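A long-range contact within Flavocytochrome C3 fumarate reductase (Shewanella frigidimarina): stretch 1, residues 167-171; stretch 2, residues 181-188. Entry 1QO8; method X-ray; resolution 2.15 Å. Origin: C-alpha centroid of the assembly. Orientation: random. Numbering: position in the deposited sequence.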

# COMPACT_ATOMS: atom_id res chain seq x y z
N MET A 167 9.67 22.04 -16.87
CA MET A 167 10.71 21.33 -16.16
C MET A 167 11.43 22.30 -15.22
O MET A 167 11.85 23.39 -15.64
CB MET A 167 11.67 20.81 -17.24
CG MET A 167 12.87 20.09 -16.63
SD MET A 167 13.96 19.16 -17.70
CE MET A 167 15.24 18.74 -16.53
N ASN A 168 11.41 22.02 -13.93
CA ASN A 168 12.13 22.72 -12.89
C ASN A 168 13.62 22.46 -12.96
O ASN A 168 14.10 21.37 -13.24
CB ASN A 168 11.57 22.32 -11.48
CG ASN A 168 10.18 22.87 -11.27
OD1 ASN A 168 9.77 23.84 -11.94
ND2 ASN A 168 9.34 22.35 -10.39
N ALA A 169 14.40 23.54 -12.88
CA ALA A 169 15.87 23.39 -12.74
C ALA A 169 16.40 24.63 -12.01
O ALA A 169 15.79 25.70 -11.97
CB ALA A 169 16.54 23.23 -14.08
N VAL A 170 17.54 24.50 -11.38
CA VAL A 170 18.16 25.56 -10.62
C VAL A 170 19.55 25.80 -11.24
O VAL A 170 20.22 24.81 -11.43
CB VAL A 170 18.35 25.24 -9.14
CG1 VAL A 170 18.99 23.90 -8.81
CG2 VAL A 170 19.30 26.31 -8.53
N GLY A 171 19.93 27.05 -11.45
CA GLY A 171 21.26 27.34 -11.99
C GLY A 171 21.29 27.33 -13.51
O GLY A 171 22.32 26.99 -14.08
N GLU A 181 17.74 34.98 -9.29
CA GLU A 181 18.67 34.29 -8.39
C GLU A 181 17.98 33.07 -7.79
O GLU A 181 16.82 33.15 -7.39
CB GLU A 181 19.16 35.26 -7.34
CG GLU A 181 18.64 35.26 -5.94
CD GLU A 181 19.23 36.39 -5.10
OE1 GLU A 181 19.53 37.47 -5.68
OE2 GLU A 181 19.40 36.21 -3.87
N ASP A 182 18.63 31.92 -7.74
CA ASP A 182 18.04 30.71 -7.20
C ASP A 182 19.20 29.92 -6.61
O ASP A 182 20.35 30.27 -6.87
CB ASP A 182 17.34 29.93 -8.29
CG ASP A 182 16.48 28.75 -7.89
OD1 ASP A 182 16.19 28.62 -6.67
OD2 ASP A 182 16.07 27.99 -8.83
N LYS A 183 18.96 28.98 -5.71
CA LYS A 183 20.01 28.21 -5.07
C LYS A 183 19.49 26.77 -4.96
O LYS A 183 18.29 26.57 -4.77
CB LYS A 183 20.38 28.63 -3.64
CG LYS A 183 20.78 30.08 -3.49
CD LYS A 183 21.05 30.50 -2.05
CE LYS A 183 21.16 32.02 -1.96
NZ LYS A 183 22.60 32.44 -2.11
N VAL A 184 20.41 25.86 -5.08
CA VAL A 184 20.09 24.44 -4.96
C VAL A 184 19.32 24.15 -3.68
O VAL A 184 18.36 23.38 -3.71
CB VAL A 184 21.37 23.62 -5.04
CG1 VAL A 184 21.13 22.18 -4.60
CG2 VAL A 184 21.91 23.59 -6.45
N GLU A 185 19.68 24.79 -2.56
CA GLU A 185 19.05 24.54 -1.29
C GLU A 185 17.63 25.05 -1.35
O GLU A 185 16.80 24.47 -0.68
CB GLU A 185 19.79 25.15 -0.08
CG GLU A 185 20.66 26.36 -0.42
CD GLU A 185 21.90 25.97 -1.22
OE1 GLU A 185 22.76 25.21 -0.73
OE2 GLU A 185 22.02 26.40 -2.38
N TRP A 186 17.35 26.12 -2.09
CA TRP A 186 15.97 26.59 -2.22
C TRP A 186 15.11 25.58 -2.97
O TRP A 186 13.96 25.29 -2.58
CB TRP A 186 16.01 27.95 -2.90
CG TRP A 186 16.62 29.02 -2.02
CD1 TRP A 186 17.05 28.93 -0.73
CD2 TRP A 186 16.81 30.40 -2.38
NE1 TRP A 186 17.53 30.11 -0.27
CE2 TRP A 186 17.38 31.04 -1.26
CE3 TRP A 186 16.61 31.13 -3.56
CZ2 TRP A 186 17.73 32.41 -1.29
CZ3 TRP A 186 16.94 32.47 -3.57
CH2 TRP A 186 17.50 33.10 -2.45
N PHE A 187 15.65 25.08 -4.07
CA PHE A 187 14.98 23.99 -4.83
C PHE A 187 14.70 22.81 -3.89
O PHE A 187 13.61 22.22 -3.85
CB PHE A 187 15.89 23.56 -6.00
CG PHE A 187 15.32 22.56 -6.96
CD1 PHE A 187 14.90 21.31 -6.56
CD2 PHE A 187 15.16 22.88 -8.30
CE1 PHE A 187 14.35 20.39 -7.45
CE2 PHE A 187 14.62 21.97 -9.21
CZ PHE A 187 14.18 20.72 -8.79
N ILE A 188 15.74 22.38 -3.17
CA ILE A 188 15.63 21.27 -2.22
C ILE A 188 14.60 21.50 -1.16
O ILE A 188 13.64 20.71 -1.11
CB ILE A 188 16.99 20.88 -1.65
CG1 ILE A 188 17.83 20.31 -2.80
CG2 ILE A 188 16.95 19.86 -0.52
CD1 ILE A 188 19.32 20.31 -2.45

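No hydrogen bond links the two stretches, although a carboxylate lies within the contact: Asp182 approaches stretch 1 closely, yet it meets a valine side chain there. Asp182 OD2 lies 3.6 Å from Val170 CB, and the same Asp182 OD2 is 3.9 Å from the carbonyl O of Ala169, an acceptor that offers it no proton. Both carboxylate oxygens are instead satisfied by hydrogen bonds elsewhere in the structure, and OD1 also accepts a weak bond from the backbone of the next residue (Lys183 N to Asp182 OD1, 3.0 Å).

Packing therefore carries the contact, and Val170 is its centre. With chi1 in the p well and its CA-to-CB bond directed toward stretch 2, this buried residue has 103 Å² covered by the other stretch, the largest share of any residue here. Val170 CG2 lies 3.6 Å from Lys183 C and 3.7 Å from Val184 N, at the start of the helix, where Lys183 occupies the N-cap position. Val170 CG1 lies 3.8 Å from Val184 CG2 and 4.0 Å from Phe187 CD2. Val184 and Phe187 are three residues apart, nearly one helical turn, so both can touch the same methyl. The turn is held by the backbone bond from Phe187 N to Lys183 O, 3.1 Å long.

The CA-to-CB bond of Phe187, whose chi1 is in the t well, is directed toward stretch 1, and its ring extends the apolar patch. Phe187 CE2 lies 3.8 Å from Asn168 CB, so the asparagine contributes aliphatic carbon here while its amide is hydrogen-bonded elsewhere. The backbone of Ala169 meets the ring at its edge, with Ala169 N 4.0 Å from Phe187 CE2; the CA-to-CB bond of Ala169 points away. Altogether the two stretches bury 280 Å², a small interface built around one valine.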